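PDB 3CNI: putative ABC type-2 transporter from Thermotoga maritima MSB8, which probably moves a substrate across the cell membrane as an ABC-2 type transporter, this chain being one calcium-binding alpha/beta domain of it. Local coordinates for residues I23-V35 against L101-L113. Numbering follows the deposited sequence.
Sequences IAELAEKALGNMV and LIESLKVQLASFL. With CA (calcium ion), chain C.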
ATOM      1  N   ILE A  23      -5.849 -14.528 -16.008  1.00 53.67           N
ATOM      2  CA  ILE A  23      -5.820 -13.465 -14.987  1.00 53.06           C
ATOM      3  C   ILE A  23      -4.349 -13.140 -14.572  1.00 53.18           C
ATOM      4  O   ILE A  23      -4.007 -11.978 -14.329  1.00 52.33           O
ATOM      5  CB  ILE A  23      -6.739 -13.777 -13.787  1.00 54.20           C
ATOM      6  CG1 ILE A  23      -6.946 -12.476 -12.981  1.00 56.38           C
ATOM      7  CG2 ILE A  23      -6.145 -14.846 -12.886  1.00 53.37           C
ATOM      8  CD1 ILE A  23      -7.846 -11.533 -13.729  1.00 59.07           C
ATOM      9  N   ALA A  24      -3.494 -14.166 -14.485  1.00 52.40           N
ATOM     10  CA  ALA A  24      -2.026 -13.936 -14.378  1.00 52.42           C
ATOM     11  C   ALA A  24      -1.512 -13.035 -15.478  1.00 52.86           C
ATOM     12  O   ALA A  24      -0.761 -12.120 -15.242  1.00 54.57           O
ATOM     13  CB  ALA A  24      -1.241 -15.263 -14.467  1.00 51.69           C
ATOM     14  N   GLU A  25      -1.816 -13.383 -16.722  1.00 54.45           N
ATOM     15  CA  GLU A  25      -1.397 -12.503 -17.859  1.00 55.76           C
ATOM     16  C   GLU A  25      -1.807 -11.052 -17.663  1.00 56.47           C
ATOM     17  O   GLU A  25      -1.082 -10.104 -18.008  1.00 56.10           O
ATOM     18  CB  GLU A  25      -1.890 -12.983 -19.179  1.00 54.84           C
ATOM     19  CG  GLU A  25      -1.342 -14.318 -19.527  1.00 57.80           C
ATOM     20  CD  GLU A  25      -1.842 -14.795 -20.863  1.00 59.06           C
ATOM     21  OE1 GLU A  25      -2.621 -14.050 -21.493  1.00 62.06           O
ATOM     22  OE2 GLU A  25      -1.473 -15.919 -21.300  1.00 61.08           O
ATOM     23  N   LEU A  26      -2.959 -10.909 -17.031  1.00 57.92           N
ATOM     24  CA  LEU A  26      -3.579  -9.625 -16.836  1.00 58.89           C
ATOM     25  C   LEU A  26      -2.894  -8.828 -15.736  1.00 58.96           C
ATOM     26  O   LEU A  26      -2.748  -7.632 -15.823  1.00 58.80           O
ATOM     27  CB  LEU A  26      -5.043  -9.833 -16.497  1.00 60.73           C
ATOM     28  CG  LEU A  26      -5.955  -8.658 -16.718  1.00 64.63           C
ATOM     29  CD1 LEU A  26      -5.479  -7.564 -15.770  1.00 69.96           C
ATOM     30  CD2 LEU A  26      -6.007  -8.296 -18.224  1.00 66.85           C
ATOM     31  N   ALA A  27      -2.411  -9.547 -14.732  1.00 58.67           N
ATOM     32  CA  ALA A  27      -1.653  -8.956 -13.672  1.00 59.33           C
ATOM     33  C   ALA A  27      -0.325  -8.433 -14.265  1.00 60.08           C
ATOM     34  O   ALA A  27       0.071  -7.319 -14.050  1.00 62.28           O
ATOM     35  CB  ALA A  27      -1.400  -9.976 -12.564  1.00 58.96           C
ATOM     36  N   GLU A  28       0.310  -9.233 -15.072  1.00 60.62           N
ATOM     37  CA  GLU A  28       1.559  -8.870 -15.683  1.00 61.27           C
ATOM     38  C   GLU A  28       1.446  -7.593 -16.493  1.00 61.85           C
ATOM     39  O   GLU A  28       2.296  -6.707 -16.450  1.00 60.30           O
ATOM     40  CB  GLU A  28       1.982  -9.966 -16.645  1.00 61.29           C
ATOM     41  CG  GLU A  28       3.296  -9.586 -17.263  1.00 64.59           C
ATOM     42  CD  GLU A  28       3.850 -10.509 -18.307  1.00 65.33           C
ATOM     43  OE1 GLU A  28       3.546 -11.704 -18.382  1.00 69.77           O
ATOM     44  OE2 GLU A  28       4.636  -9.992 -19.089  1.00 71.35           O
ATOM     45  N   LYS A  29       0.388  -7.567 -17.302  1.00 62.95           N
ATOM     46  CA  LYS A  29       0.040  -6.416 -18.138  1.00 63.28           C
ATOM     47  C   LYS A  29      -0.222  -5.146 -17.330  1.00 63.71           C
ATOM     48  O   LYS A  29       0.211  -4.057 -17.673  1.00 64.18           O
ATOM     49  CB  LYS A  29      -1.214  -6.704 -18.966  1.00 64.12           C
ATOM     50  CG  LYS A  29      -1.074  -7.682 -20.111  1.00 66.16           C
ATOM     51  CD  LYS A  29      -2.421  -7.768 -20.922  1.00 68.83           C
ATOM     52  CE  LYS A  29      -2.448  -6.825 -22.104  1.00 68.22           C
ATOM     53  NZ  LYS A  29      -1.625  -7.477 -23.172  1.00 69.70           N
ATOM     54  N   ALA A  30      -1.004  -5.283 -16.280  1.00 64.17           N
ATOM     55  CA  ALA A  30      -1.302  -4.159 -15.391  1.00 64.60           C
ATOM     56  C   ALA A  30       0.007  -3.598 -14.735  1.00 65.85           C
ATOM     57  O   ALA A  30       0.255  -2.377 -14.665  1.00 66.29           O
ATOM     58  CB  ALA A  30      -2.302  -4.598 -14.314  1.00 63.73           C
ATOM     59  N   LEU A  31       0.831  -4.501 -14.229  1.00 67.00           N
ATOM     60  CA  LEU A  31       2.057  -4.081 -13.564  1.00 68.36           C
ATOM     61  C   LEU A  31       2.951  -3.350 -14.574  1.00 68.95           C
ATOM     62  O   LEU A  31       3.558  -2.338 -14.284  1.00 70.08           O
ATOM     63  CB  LEU A  31       2.807  -5.284 -12.956  1.00 68.40           C
ATOM     64  CG  LEU A  31       2.142  -5.744 -11.674  1.00 68.94           C
ATOM     65  CD1 LEU A  31       2.533  -7.188 -11.335  1.00 69.70           C
ATOM     66  CD2 LEU A  31       2.430  -4.709 -10.541  1.00 66.38           C
ATOM     67  N   GLY A  32       2.982  -3.880 -15.775  1.00 70.15           N
ATOM     68  CA  GLY A  32       3.991  -3.517 -16.768  1.00 71.10           C
ATOM     69  C   GLY A  32       3.729  -2.174 -17.400  1.00 72.18           C
ATOM     70  O   GLY A  32       4.622  -1.583 -17.986  1.00 71.95           O
ATOM     71  N   ASN A  33       2.484  -1.710 -17.268  1.00 73.95           N
ATOM     72  CA  ASN A  33       2.030  -0.423 -17.822  1.00 74.39           C
ATOM     73  C   ASN A  33       2.366   0.627 -16.822  1.00 75.05           C
ATOM     74  O   ASN A  33       2.254   1.795 -17.105  1.00 75.79           O
ATOM     75  CB  ASN A  33       0.517  -0.368 -18.086  1.00 74.66           C
ATOM     76  CG  ASN A  33       0.107  -1.101 -19.396  1.00 77.88           C
ATOM     77  OD1 ASN A  33      -0.933  -1.758 -19.434  1.00 83.25           O
ATOM     78  ND2 ASN A  33       0.923  -0.992 -20.454  1.00 77.11           N
HETATM   79  N   MSE A  34       2.775   0.199 -15.636  1.00 75.25           N
HETATM   80  CA  MSE A  34       3.045   1.148 -14.569  1.00 76.16           C
HETATM   81  C   MSE A  34       4.502   1.225 -14.146  1.00 74.87           C
HETATM   82  O   MSE A  34       4.830   1.972 -13.245  1.00 75.27           O
HETATM   83  CB  MSE A  34       2.258   0.781 -13.331  1.00 76.98           C
HETATM   84  CG  MSE A  34       0.738   0.879 -13.424  1.00 80.31           C
HETATM   85 SE   MSE A  34      -0.065   0.327 -11.673  1.00 87.47          SE
HETATM   86  CE  MSE A  34       0.321  -1.598 -11.440  1.00 84.11           C
ATOM     87  N   VAL A  35       5.342   0.414 -14.769  1.00 73.33           N
ATOM     88  CA  VAL A  35       6.758   0.334 -14.448  1.00 71.61           C
ATOM     89  C   VAL A  35       7.598   0.461 -15.704  1.00 71.07           C
ATOM     90  O   VAL A  35       7.070   0.581 -16.773  1.00 70.91           O
ATOM     91  CB  VAL A  35       7.126  -0.984 -13.732  1.00 71.27           C
ATOM     92  CG1 VAL A  35       6.349  -1.124 -12.454  1.00 70.97           C
ATOM     93  CG2 VAL A  35       6.940  -2.258 -14.656  1.00 70.32           C
ATOM     94  N   LEU A 101       2.150   0.669  -6.226  1.00 66.69           N
ATOM     95  CA  LEU A 101       1.776   0.006  -7.499  0.50 66.36           C
ATOM     96  C   LEU A 101       1.064  -1.327  -7.260  1.00 66.35           C
ATOM     97  O   LEU A 101       0.166  -1.677  -7.986  1.00 67.03           O
ATOM     98  CB  LEU A 101       3.002  -0.182  -8.431  0.50 66.41           C
ATOM     99  CG  LEU A 101       3.729   1.117  -8.821  0.50 65.99           C
ATOM    100  CD1 LEU A 101       4.947   0.812  -9.686  0.50 65.00           C
ATOM    101  CD2 LEU A 101       2.800   2.100  -9.503  0.50 63.56           C
ATOM    102  N   ILE A 102       1.456  -2.067  -6.235  1.00 66.79           N
ATOM    103  CA  ILE A 102       0.803  -3.317  -5.903  1.00 66.61           C
ATOM    104  C   ILE A 102      -0.666  -3.036  -5.467  1.00 66.69           C
ATOM    105  O   ILE A 102      -1.602  -3.806  -5.755  1.00 65.56           O
ATOM    106  CB  ILE A 102       1.577  -4.080  -4.776  1.00 67.90           C
ATOM    107  CG1 ILE A 102       2.965  -4.526  -5.267  1.00 68.40           C
ATOM    108  CG2 ILE A 102       0.779  -5.250  -4.284  1.00 66.27           C
ATOM    109  CD1 ILE A 102       2.991  -4.793  -6.724  1.00 71.86           C
ATOM    110  N   GLU A 103      -0.863  -1.933  -4.755  1.00 66.80           N
ATOM    111  CA  GLU A 103      -2.244  -1.552  -4.308  1.00 66.21           C
ATOM    112  C   GLU A 103      -3.037  -1.316  -5.536  1.00 65.62           C
ATOM    113  O   GLU A 103      -4.175  -1.761  -5.698  1.00 66.46           O
ATOM    114  CB  GLU A 103      -2.247  -0.301  -3.434  1.00 65.61           C
ATOM    115  CG  GLU A 103      -1.665  -0.512  -2.082  1.00 68.18           C
ATOM    116  CD  GLU A 103      -2.460  -1.500  -1.248  1.00 68.29           C
ATOM    117  OE1 GLU A 103      -3.618  -1.823  -1.613  1.00 71.66           O
ATOM    118  OE2 GLU A 103      -1.927  -1.965  -0.230  1.00 69.60           O
ATOM    119  N   SER A 104      -2.415  -0.644  -6.463  1.00 65.11           N
ATOM    120  CA  SER A 104      -3.178  -0.234  -7.670  1.00 65.30           C
ATOM    121  C   SER A 104      -3.568  -1.444  -8.533  1.00 63.99           C
ATOM    122  O   SER A 104      -4.596  -1.487  -9.193  1.00 65.44           O
ATOM    123  CB  SER A 104      -2.340   0.817  -8.433  1.00 65.13           C
ATOM    124  OG  SER A 104      -2.864   0.943  -9.715  1.00 70.10           O
ATOM    125  N   LEU A 105      -2.752  -2.469  -8.484  1.00 63.83           N
ATOM    126  CA  LEU A 105      -2.992  -3.703  -9.220  1.00 63.96           C
ATOM    127  C   LEU A 105      -4.242  -4.423  -8.698  1.00 65.02           C
ATOM    128  O   LEU A 105      -5.005  -5.071  -9.418  1.00 63.94           O
ATOM    129  CB  LEU A 105      -1.771  -4.622  -9.107  1.00 63.90           C
ATOM    130  CG  LEU A 105      -1.981  -6.047  -9.634  1.00 64.31           C
ATOM    131  CD1 LEU A 105      -2.352  -6.103 -11.213  1.00 64.78           C
ATOM    132  CD2 LEU A 105      -0.801  -6.928  -9.232  1.00 60.25           C
ATOM    133  N   LYS A 106      -4.467  -4.259  -7.405  1.00 65.35           N
ATOM    134  CA  LYS A 106      -5.552  -4.938  -6.767  1.00 65.19           C
ATOM    135  C   LYS A 106      -6.840  -4.391  -7.332  1.00 66.02           C
ATOM    136  O   LYS A 106      -7.801  -5.143  -7.572  1.00 64.75           O
ATOM    137  CB  LYS A 106      -5.543  -4.658  -5.287  1.00 66.11           C
ATOM    138  CG  LYS A 106      -4.327  -5.235  -4.521  1.00 67.23           C
ATOM    139  CD  LYS A 106      -4.482  -4.866  -3.066  1.00 67.67           C
ATOM    140  CE  LYS A 106      -3.273  -5.330  -2.267  1.00 71.14           C
ATOM    141  NZ  LYS A 106      -3.305  -4.627  -0.967  1.00 70.26           N
ATOM    142  N   VAL A 107      -6.851  -3.057  -7.445  1.00 65.41           N
ATOM    143  CA  VAL A 107      -7.932  -2.322  -8.080  1.00 65.67           C
ATOM    144  C   VAL A 107      -8.127  -2.761  -9.584  1.00 66.48           C
ATOM    145  O   VAL A 107      -9.244  -2.948 -10.083  1.00 66.36           O
ATOM    146  CB  VAL A 107      -7.706  -0.741  -7.970  1.00 66.27           C
ATOM    147  CG1 VAL A 107      -8.797   0.022  -8.791  1.00 65.63           C
ATOM    148  CG2 VAL A 107      -7.710  -0.279  -6.527  1.00 60.45           C
ATOM    149  N   GLN A 108      -7.022  -2.949 -10.287  1.00 67.31           N
ATOM    150  CA  GLN A 108      -7.080  -3.305 -11.689  1.00 67.75           C
ATOM    151  C   GLN A 108      -7.421  -4.778 -11.893  1.00 67.98           C
ATOM    152  O   GLN A 108      -7.511  -5.236 -13.034  1.00 70.32           O
ATOM    153  CB  GLN A 108      -5.792  -2.978 -12.439  1.00 68.42           C
ATOM    154  CG  GLN A 108      -5.418  -1.505 -12.489  1.00 70.75           C
ATOM    155  CD  GLN A 108      -4.006  -1.262 -13.050  1.00 75.75           C
ATOM    156  OE1 GLN A 108      -3.778  -1.394 -14.242  1.00 82.24           O
ATOM    157  NE2 GLN A 108      -3.050  -0.916 -12.174  1.00 76.64           N
ATOM    158  N   LEU A 109      -7.706  -5.504 -10.817  1.00 66.67           N
ATOM    159  CA  LEU A 109      -8.093  -6.927 -10.951  1.00 65.46           C
ATOM    160  C   LEU A 109      -9.566  -7.118 -10.697  1.00 63.87           C
ATOM    161  O   LEU A 109     -10.135  -8.182 -10.962  1.00 62.17           O
ATOM    162  CB  LEU A 109      -7.308  -7.820  -9.967  1.00 65.50           C
ATOM    163  CG  LEU A 109      -5.797  -8.081 -10.157  1.00 68.88           C
ATOM    164  CD1 LEU A 109      -5.177  -8.902  -8.965  1.00 70.16           C
ATOM    165  CD2 LEU A 109      -5.472  -8.742 -11.472  1.00 68.77           C
ATOM    166  N   ALA A 110     -10.171  -6.067 -10.141  1.00 62.62           N
ATOM    167  CA  ALA A 110     -11.438  -6.192  -9.434  1.00 62.18           C
ATOM    168  C   ALA A 110     -12.597  -6.698 -10.263  1.00 61.60           C
ATOM    169  O   ALA A 110     -13.380  -7.507  -9.792  1.00 61.66           O
ATOM    170  CB  ALA A 110     -11.795  -4.883  -8.726  1.00 62.29           C
ATOM    171  N   SER A 111     -12.718  -6.209 -11.486  1.00 62.19           N
ATOM    172  CA  SER A 111     -13.832  -6.557 -12.382  1.00 62.29           C
ATOM    173  C   SER A 111     -13.870  -8.044 -12.634  1.00 62.55           C
ATOM    174  O   SER A 111     -14.944  -8.638 -13.025  1.00 61.06           O
ATOM    175  CB  SER A 111     -13.667  -5.917 -13.768  1.00 63.61           C
ATOM    176  OG  SER A 111     -14.147  -4.603 -13.820  1.00 64.42           O
ATOM    177  N   PHE A 112     -12.704  -8.670 -12.459  1.00 62.70           N
ATOM    178  CA  PHE A 112     -12.565 -10.064 -12.789  0.50 63.48           C
ATOM    179  C   PHE A 112     -13.014 -10.911 -11.584  1.00 64.41           C
ATOM    180  O   PHE A 112     -13.202 -12.112 -11.672  1.00 66.69           O
ATOM    181  CB  PHE A 112     -11.127 -10.346 -13.263  0.50 63.62           C
ATOM    182  CG  PHE A 112     -10.484  -9.193 -14.101  0.50 61.64           C
ATOM    183  CD1 PHE A 112      -9.164  -8.823 -13.912  0.50 60.29           C
ATOM    184  CD2 PHE A 112     -11.199  -8.518 -15.061  0.50 60.34           C
ATOM    185  CE1 PHE A 112      -8.585  -7.802 -14.649  0.50 57.69           C
ATOM    186  CE2 PHE A 112     -10.613  -7.513 -15.815  0.50 58.33           C
ATOM    187  CZ  PHE A 112      -9.320  -7.164 -15.600  0.50 58.52           C
ATOM    188  N   LEU A 113     -13.252 -10.233 -10.499  1.00 65.94           N
ATOM    189  CA  LEU A 113     -13.651 -10.914  -9.290  1.00 67.60           C
ATOM    190  C   LEU A 113     -15.115 -10.747  -9.051  1.00 69.68           C
ATOM    191  O   LEU A 113     -15.632 -11.170  -8.018  1.00 71.31           O
ATOM    192  CB  LEU A 113     -12.857 -10.385  -8.111  1.00 67.85           C
ATOM    193  CG  LEU A 113     -11.335 -10.450  -8.249  1.00 66.91           C
ATOM    194  CD1 LEU A 113     -10.679  -9.788  -7.036  1.00 65.62           C
ATOM    195  CD2 LEU A 113     -10.883 -11.904  -8.460  1.00 69.54           C
TER
HETATM  196 CA    CA C 202      -3.077 -16.634 -23.203  0.50 92.85          CA
HETATM  197  O   HOH W   1      -3.824 -17.667 -21.099  0.50 41.09           O
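Two helices packed on one mixed beta-sheet make this contact: helix 22-32, which connects the parallel strands 12-17 and 36-41, and the C-terminal end of helix 89-107 with the turn beyond it. The axes of segments 23-32 and 101-107 approach to 9.8 Å and run at 132°, closer to antiparallel than to parallel. The small Ala-30 lets Leu-105 come close, its CD1 a tight 3.4 Å from Ala-30 CB, while its CD2 lies 4.0 Å from Leu-31 CD1. Leu-31 and Ile-102 both continue down to Ile-60 of the sheet. The Leu-26 and Phe-112 side chains cross at about a right angle, CD1 of Leu-26 lying 3.3 Å from CE1 of Phe-112. Glu-25 points elsewhere, its OE2 binding a calcium ion at 2.6 Å. No hydrogen bond joins the segments; a polar group at the interface, the Gln-108 amide, is tied weakly through NE2 to Ser-104 O and OG. With Gln-108 cut back to an alanine, those weak bonds go, and Ala-30 CB and the Met-34 selenium would probably be left with less to pack against. Met-34, a selenomethionine, bends at its last torsion (chi3 -66°), bringing CE to 3.5 Å from Leu-101 O while SE lies 3.3 Å from Gln-108 NE2.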